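Local coordinates for paenibacillus xanthan lyase (PDB 6F2P), which cleaves the polysaccharide xanthan by an eliminative lyase reaction and probably belongs to polysaccharide lyase family 8, at residues F63-Y74 / Y120-G130. Residues are numbered along the deposited sequence; the frame is centred on the assembly and turned at random.
Sequences FGSDSTSITTTY and YQNWWHWQIGG
Gln-121 OE1 is gripped by two backbone amides that reach it from opposite faces of its amide plane: Ser-67 N, 2.9 Å from Gln-121 OE1 with an N-H...O angle of 164°, and Asn-122 N from its own segment. Neither donor sits on a lone pair, yet together they should fix the rotation of the amide. Ser-67 OG turns to segment 120-130 as well, donating to Asn-122 O at 2.7 Å in the carbonyl plane; a chi1 of 72°, which sets OG between the backbone N and the carbonyl carbon, gives it that direction. Farther along, Thr-71 OG1 lies 2.7 Å from His-125 ND1, in the plane of the imidazole and at its edge, while a water at the NE2 edge also bonds Thr-68 OG1. Thr-68 CA makes a CH-pi contact over one face of the same ring, 3.4 Å from its centroid. These contacts bring together the N-terminal ends of helices 68-85 and 123-141 in the alpha-helical domain of the family 8 lyases; the axes of segments 68-74 and 123-130 run 26° apart and approach to 8.1 Å. Such closeness probably depends on glycine: Thr-71 fits as a knob among Trp-124, His-125, Gly-129 and Gly-130, and a CB on Gly-129 would collide with its OG1. Trp-126 receives Ile-70 CG1 over its six-membered ring and sends NE1 to Tyr-120 O, 2.9 Å away. A leucine at Trp-126 would probably leave Tyr-120 O without this donor and open a gap beside Ile-70 and the Tyr-120 ring. That phenol ring has Trp-126 CZ2 over one face and Gly-64 O over the opposite one, and Gly-64 N donates to Tyr-120 OH at 3.2 Å.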
ATOM      1  N   PHE A  63     -11.662 -43.549  18.721  1.00 20.93           N
ATOM      2  CA  PHE A  63     -11.944 -42.580  19.769  1.00 18.95           C
ATOM      3  C   PHE A  63     -11.027 -42.689  20.973  1.00 26.54           C
ATOM      4  O   PHE A  63     -10.306 -43.679  21.145  1.00 32.38           O
ATOM      5  CB  PHE A  63     -13.398 -42.684  20.219  1.00 18.35           C
ATOM      6  CG  PHE A  63     -14.368 -42.238  19.184  1.00 26.94           C
ATOM      7  CD1 PHE A  63     -14.358 -40.926  18.735  1.00 26.10           C
ATOM      8  CD2 PHE A  63     -15.281 -43.125  18.641  1.00 23.81           C
ATOM      9  CE1 PHE A  63     -15.241 -40.508  17.763  1.00 25.74           C
ATOM     10  CE2 PHE A  63     -16.173 -42.711  17.670  1.00 23.92           C
ATOM     11  CZ  PHE A  63     -16.150 -41.403  17.229  1.00 27.03           C
ATOM     12  N   GLY A  64     -11.064 -41.650  21.803  1.00 22.22           N
ATOM     13  CA  GLY A  64     -10.398 -41.669  23.086  1.00 20.40           C
ATOM     14  C   GLY A  64      -9.320 -40.621  23.244  1.00 20.86           C
ATOM     15  O   GLY A  64      -9.143 -40.071  24.334  1.00 22.71           O
ATOM     16  N   SER A  65      -8.598 -40.336  22.167  1.00 17.99           N
ATOM     17  CA  SER A  65      -7.411 -39.494  22.286  1.00 22.47           C
ATOM     18  C   SER A  65      -7.230 -38.479  21.162  1.00 23.95           C
ATOM     19  O   SER A  65      -6.558 -37.461  21.353  1.00 24.45           O
ATOM     20  CB  SER A  65      -6.154 -40.358  22.427  1.00 22.73           C
ATOM     21  OG  SER A  65      -5.906 -41.082  21.236  1.00 37.33           O
ATOM     22  N   ASP A  66      -7.810 -38.756  19.996  1.00 23.66           N
ATOM     23  CA  ASP A  66      -7.792 -37.796  18.889  1.00 22.19           C
ATOM     24  C   ASP A  66      -9.199 -37.289  18.574  1.00 24.30           C
ATOM     25  O   ASP A  66     -10.047 -38.046  18.099  1.00 19.33           O
ATOM     26  CB  ASP A  66      -7.186 -38.419  17.637  1.00 16.94           C
ATOM     27  CG  ASP A  66      -6.890 -37.395  16.563  1.00 27.20           C
ATOM     28  OD1 ASP A  66      -7.355 -36.235  16.685  1.00 26.12           O
ATOM     29  OD2 ASP A  66      -6.192 -37.753  15.587  1.00 28.05           O
ATOM     30  N   SER A  67      -9.433 -36.001  18.820  1.00 22.30           N
ATOM     31  CA  SER A  67     -10.773 -35.432  18.679  1.00 19.72           C
ATOM     32  C   SER A  67     -11.195 -35.263  17.212  1.00 20.49           C
ATOM     33  O   SER A  67     -12.374 -35.047  16.922  1.00 20.32           O
ATOM     34  CB  SER A  67     -10.897 -34.110  19.450  1.00 21.38           C
ATOM     35  OG  SER A  67     -10.171 -33.062  18.824  1.00 23.25           O
ATOM     36  N   THR A  68     -10.242 -35.389  16.291  1.00 18.10           N
ATOM     37  CA  THR A  68     -10.558 -35.342  14.862  1.00 15.68           C
ATOM     38  C   THR A  68     -11.596 -36.403  14.512  1.00 15.40           C
ATOM     39  O   THR A  68     -12.424 -36.213  13.629  1.00 12.93           O
ATOM     40  CB  THR A  68      -9.306 -35.569  14.007  1.00 12.55           C
ATOM     41  OG1 THR A  68      -8.300 -34.616  14.372  1.00 20.11           O
ATOM     42  CG2 THR A  68      -9.622 -35.450  12.530  1.00  6.29           C
ATOM     43  N   SER A  69     -11.552 -37.522  15.225  1.00 18.23           N
ATOM     44  CA  SER A  69     -12.490 -38.605  14.989  1.00 18.60           C
ATOM     45  C   SER A  69     -13.950 -38.166  15.135  1.00 20.98           C
ATOM     46  O   SER A  69     -14.835 -38.705  14.464  1.00 24.14           O
ATOM     47  CB  SER A  69     -12.178 -39.779  15.904  1.00 20.44           C
ATOM     48  OG  SER A  69     -10.933 -40.359  15.548  1.00 19.80           O
ATOM     49  N   ILE A  70     -14.195 -37.179  15.989  1.00 18.84           N
ATOM     50  CA  ILE A  70     -15.531 -36.596  16.112  1.00 18.37           C
ATOM     51  C   ILE A  70     -16.019 -36.049  14.765  1.00 14.65           C
ATOM     52  O   ILE A  70     -17.087 -36.422  14.276  1.00 16.88           O
ATOM     53  CB  ILE A  70     -15.564 -35.471  17.173  1.00 19.94           C
ATOM     54  CG1 ILE A  70     -15.093 -36.003  18.530  1.00 23.61           C
ATOM     55  CG2 ILE A  70     -16.958 -34.868  17.283  1.00 15.57           C
ATOM     56  CD1 ILE A  70     -16.008 -37.048  19.116  1.00 19.93           C
ATOM     57  N   THR A  71     -15.224 -35.172  14.165  1.00 13.18           N
ATOM     58  CA  THR A  71     -15.579 -34.543  12.902  1.00 13.11           C
ATOM     59  C   THR A  71     -15.684 -35.576  11.792  1.00 15.98           C
ATOM     60  O   THR A  71     -16.631 -35.556  10.989  1.00 14.25           O
ATOM     61  CB  THR A  71     -14.522 -33.482  12.501  1.00 15.89           C
ATOM     62  OG1 THR A  71     -14.508 -32.426  13.467  1.00 17.75           O
ATOM     63  CG2 THR A  71     -14.811 -32.900  11.118  1.00 10.29           C
ATOM     64  N   THR A  72     -14.702 -36.475  11.750  1.00 18.28           N
ATOM     65  CA  THR A  72     -14.618 -37.483  10.696  1.00 18.18           C
ATOM     66  C   THR A  72     -15.850 -38.371  10.705  1.00 19.79           C
ATOM     67  O   THR A  72     -16.450 -38.635   9.655  1.00 18.88           O
ATOM     68  CB  THR A  72     -13.370 -38.359  10.853  1.00 15.23           C
ATOM     69  OG1 THR A  72     -12.235 -37.518  11.060  1.00 21.51           O
ATOM     70  CG2 THR A  72     -13.140 -39.188   9.610  1.00 16.57           C
ATOM     71  N   THR A  73     -16.229 -38.816  11.899  1.00 17.68           N
ATOM     72  CA  THR A  73     -17.390 -39.675  12.056  1.00 16.74           C
ATOM     73  C   THR A  73     -18.634 -38.972  11.531  1.00 20.03           C
ATOM     74  O   THR A  73     -19.381 -39.544  10.724  1.00 16.61           O
ATOM     75  CB  THR A  73     -17.602 -40.075  13.531  1.00 20.04           C
ATOM     76  OG1 THR A  73     -16.457 -40.793  14.010  1.00 18.58           O
ATOM     77  CG2 THR A  73     -18.839 -40.934  13.675  1.00 15.22           C
ATOM     78  N   TYR A  74     -18.848 -37.728  11.975  1.00 17.37           N
ATOM     79  CA  TYR A  74     -20.048 -36.987  11.589  1.00 12.55           C
ATOM     80  C   TYR A  74     -20.055 -36.637  10.108  1.00 13.07           C
ATOM     81  O   TYR A  74     -21.117 -36.573   9.495  1.00 14.66           O
ATOM     82  CB  TYR A  74     -20.236 -35.731  12.428  1.00 13.48           C
ATOM     83  CG  TYR A  74     -20.842 -35.974  13.789  1.00 12.75           C
ATOM     84  CD1 TYR A  74     -22.018 -36.696  13.935  1.00 12.05           C
ATOM     85  CD2 TYR A  74     -20.236 -35.476  14.936  1.00 12.38           C
ATOM     86  CE1 TYR A  74     -22.576 -36.920  15.196  1.00 11.03           C
ATOM     87  CE2 TYR A  74     -20.781 -35.691  16.188  1.00 12.71           C
ATOM     88  CZ  TYR A  74     -21.946 -36.413  16.314  1.00 12.40           C
ATOM     89  OH  TYR A  74     -22.479 -36.621  17.567  1.00 15.46           O
ATOM     90  N   TYR A 120     -11.749 -34.030  24.996  1.00 31.18           N
ATOM     91  CA  TYR A 120     -10.328 -34.315  25.073  1.00 26.22           C
ATOM     92  C   TYR A 120      -9.606 -33.806  23.845  1.00 19.80           C
ATOM     93  O   TYR A 120     -10.203 -33.647  22.778  1.00 25.62           O
ATOM     94  CB  TYR A 120     -10.094 -35.821  25.252  1.00 20.51           C
ATOM     95  CG  TYR A 120     -10.858 -36.688  24.283  1.00 18.00           C
ATOM     96  CD1 TYR A 120     -10.344 -36.975  23.022  1.00 20.13           C
ATOM     97  CD2 TYR A 120     -12.095 -37.219  24.625  1.00 18.48           C
ATOM     98  CE1 TYR A 120     -11.040 -37.769  22.129  1.00 20.52           C
ATOM     99  CE2 TYR A 120     -12.802 -38.016  23.739  1.00 18.12           C
ATOM    100  CZ  TYR A 120     -12.271 -38.287  22.493  1.00 21.28           C
ATOM    101  OH  TYR A 120     -12.971 -39.079  21.609  1.00 19.28           O
ATOM    102  N   GLN A 121      -8.318 -33.536  24.014  1.00 15.10           N
ATOM    103  CA  GLN A 121      -7.476 -33.071  22.923  1.00 21.64           C
ATOM    104  C   GLN A 121      -7.980 -31.772  22.247  1.00 21.81           C
ATOM    105  O   GLN A 121      -8.288 -30.786  22.926  1.00 17.08           O
ATOM    106  CB  GLN A 121      -7.263 -34.196  21.905  1.00 17.00           C
ATOM    107  CG  GLN A 121      -5.935 -34.109  21.165  1.00 15.26           C
ATOM    108  CD  GLN A 121      -6.093 -34.254  19.671  1.00 22.46           C
ATOM    109  OE1 GLN A 121      -7.204 -34.167  19.137  1.00 23.60           O
ATOM    110  NE2 GLN A 121      -4.978 -34.482  18.980  1.00 19.32           N
ATOM    111  N   ASN A 122      -8.065 -31.785  20.918  1.00 20.37           N
ATOM    112  CA  ASN A 122      -8.271 -30.566  20.130  1.00 23.50           C
ATOM    113  C   ASN A 122      -9.690 -29.980  20.185  1.00 22.51           C
ATOM    114  O   ASN A 122     -10.668 -30.642  19.844  1.00 24.18           O
ATOM    115  CB  ASN A 122      -7.829 -30.802  18.683  1.00 19.28           C
ATOM    116  CG  ASN A 122      -7.889 -29.541  17.831  1.00 21.85           C
ATOM    117  OD1 ASN A 122      -8.062 -28.430  18.336  1.00 28.34           O
ATOM    118  ND2 ASN A 122      -7.737 -29.714  16.522  1.00 23.78           N
ATOM    119  N   TRP A 123      -9.778 -28.721  20.601  1.00 16.50           N
ATOM    120  CA  TRP A 123     -11.057 -28.071  20.866  1.00 18.10           C
ATOM    121  C   TRP A 123     -11.917 -27.918  19.614  1.00 19.09           C
ATOM    122  O   TRP A 123     -13.144 -28.003  19.666  1.00 19.81           O
ATOM    123  CB  TRP A 123     -10.808 -26.686  21.464  1.00 19.45           C
ATOM    124  CG  TRP A 123     -10.250 -25.707  20.459  1.00 20.85           C
ATOM    125  CD1 TRP A 123      -8.939 -25.526  20.131  1.00 20.58           C
ATOM    126  CD2 TRP A 123     -10.997 -24.793  19.641  1.00 23.03           C
ATOM    127  NE1 TRP A 123      -8.820 -24.553  19.167  1.00 23.93           N
ATOM    128  CE2 TRP A 123     -10.067 -24.088  18.848  1.00 20.20           C
ATOM    129  CE3 TRP A 123     -12.360 -24.500  19.504  1.00 21.64           C
ATOM    130  CZ2 TRP A 123     -10.456 -23.111  17.929  1.00 21.62           C
ATOM    131  CZ3 TRP A 123     -12.744 -23.530  18.590  1.00 24.24           C
ATOM    132  CH2 TRP A 123     -11.794 -22.847  17.815  1.00 24.77           C
ATOM    133  N   TRP A 124     -11.259 -27.694  18.487  1.00 20.22           N
ATOM    134  CA  TRP A 124     -11.939 -27.328  17.260  1.00 18.08           C
ATOM    135  C   TRP A 124     -12.987 -28.357  16.831  1.00 18.28           C
ATOM    136  O   TRP A 124     -14.066 -28.002  16.348  1.00 16.36           O
ATOM    137  CB  TRP A 124     -10.910 -27.102  16.152  1.00 16.53           C
ATOM    138  CG  TRP A 124     -11.500 -26.504  14.941  1.00 16.70           C
ATOM    139  CD1 TRP A 124     -11.639 -25.176  14.673  1.00 17.47           C
ATOM    140  CD2 TRP A 124     -12.063 -27.202  13.830  1.00 15.58           C
ATOM    141  NE1 TRP A 124     -12.250 -25.002  13.459  1.00 17.99           N
ATOM    142  CE2 TRP A 124     -12.521 -26.232  12.918  1.00 16.32           C
ATOM    143  CE3 TRP A 124     -12.222 -28.554  13.515  1.00 17.56           C
ATOM    144  CZ2 TRP A 124     -13.125 -26.567  11.711  1.00 14.82           C
ATOM    145  CZ3 TRP A 124     -12.827 -28.886  12.310  1.00 19.85           C
ATOM    146  CH2 TRP A 124     -13.271 -27.894  11.424  1.00 16.44           C
ATOM    147  N   HIS A 125     -12.677 -29.634  17.016  1.00 18.52           N
ATOM    148  CA  HIS A 125     -13.590 -30.689  16.581  1.00 19.11           C
ATOM    149  C   HIS A 125     -14.847 -30.774  17.454  1.00 18.48           C
ATOM    150  O   HIS A 125     -15.922 -31.154  16.980  1.00 13.84           O
ATOM    151  CB  HIS A 125     -12.865 -32.028  16.498  1.00 16.13           C
ATOM    152  CG  HIS A 125     -11.721 -32.023  15.533  1.00 16.53           C
ATOM    153  ND1 HIS A 125     -11.902 -31.947  14.169  1.00 13.59           N
ATOM    154  CD2 HIS A 125     -10.383 -32.057  15.733  1.00 18.89           C
ATOM    155  CE1 HIS A 125     -10.725 -31.945  13.569  1.00 14.43           C
ATOM    156  NE2 HIS A 125      -9.785 -32.007  14.496  1.00 18.90           N
ATOM    157  N   TRP A 126     -14.719 -30.377  18.716  1.00 15.78           N
ATOM    158  CA  TRP A 126     -15.856 -30.375  19.625  1.00 15.57           C
ATOM    159  C   TRP A 126     -16.777 -29.187  19.368  1.00 19.71           C
ATOM    160  O   TRP A 126     -18.001 -29.325  19.353  1.00 19.74           O
ATOM    161  CB  TRP A 126     -15.376 -30.385  21.080  1.00 20.28           C
ATOM    162  CG  TRP A 126     -14.566 -31.613  21.399  1.00 22.39           C
ATOM    163  CD1 TRP A 126     -13.206 -31.705  21.472  1.00 21.33           C
ATOM    164  CD2 TRP A 126     -15.071 -32.932  21.649  1.00 22.88           C
ATOM    165  NE1 TRP A 126     -12.834 -32.994  21.766  1.00 24.21           N
ATOM    166  CE2 TRP A 126     -13.960 -33.768  21.877  1.00 25.87           C
ATOM    167  CE3 TRP A 126     -16.355 -33.486  21.711  1.00 23.90           C
ATOM    168  CZ2 TRP A 126     -14.094 -35.124  22.164  1.00 20.92           C
ATOM    169  CZ3 TRP A 126     -16.484 -34.839  21.998  1.00 21.24           C
ATOM    170  CH2 TRP A 126     -15.362 -35.638  22.217  1.00 19.03           C
ATOM    171  N   GLN A 127     -16.187 -28.022  19.131  1.00 18.58           N
ATOM    172  CA  GLN A 127     -16.966 -26.791  19.100  1.00 17.66           C
ATOM    173  C   GLN A 127     -17.402 -26.352  17.702  1.00 18.42           C
ATOM    174  O   GLN A 127     -18.326 -25.555  17.557  1.00 16.92           O
ATOM    175  CB  GLN A 127     -16.190 -25.674  19.798  1.00 17.40           C
ATOM    176  CG  GLN A 127     -15.727 -26.049  21.198  1.00 17.22           C
ATOM    177  CD  GLN A 127     -15.105 -24.890  21.947  1.00 19.21           C
ATOM    178  OE1 GLN A 127     -14.297 -25.089  22.842  1.00 21.77           O
ATOM    179  NE2 GLN A 127     -15.486 -23.669  21.585  1.00 18.77           N
ATOM    180  N   ILE A 128     -16.749 -26.871  16.672  1.00 14.02           N
ATOM    181  CA  ILE A 128     -17.028 -26.409  15.323  1.00 12.24           C
ATOM    182  C   ILE A 128     -17.213 -27.546  14.323  1.00 18.48           C
ATOM    183  O   ILE A 128     -18.281 -27.680  13.736  1.00 18.03           O
ATOM    184  CB  ILE A 128     -15.929 -25.452  14.831  1.00 18.06           C
ATOM    185  CG1 ILE A 128     -15.944 -24.166  15.673  1.00 19.33           C
ATOM    186  CG2 ILE A 128     -16.103 -25.158  13.346  1.00 18.30           C
ATOM    187  CD1 ILE A 128     -14.824 -23.216  15.374  1.00 24.48           C
ATOM    188  N   GLY A 129     -16.176 -28.366  14.143  1.00 20.05           N
ATOM    189  CA  GLY A 129     -16.191 -29.421  13.139  1.00 16.93           C
ATOM    190  C   GLY A 129     -17.331 -30.404  13.318  1.00 17.97           C
ATOM    191  O   GLY A 129     -18.056 -30.728  12.370  1.00 14.69           O
ATOM    192  N   GLY A 130     -17.485 -30.874  14.548  1.00 16.56           N
ATOM    193  CA  GLY A 130     -18.548 -31.792  14.897  1.00 15.93           C
ATOM    194  C   GLY A 130     -19.940 -31.200  14.794  1.00 14.48           C
ATOM    195  O   GLY A 130     -20.783 -31.739  14.060  1.00 13.00           O
TER
HETATM  196  O   HOH W   1      -7.225 -32.266  13.442  1.00 26.85           O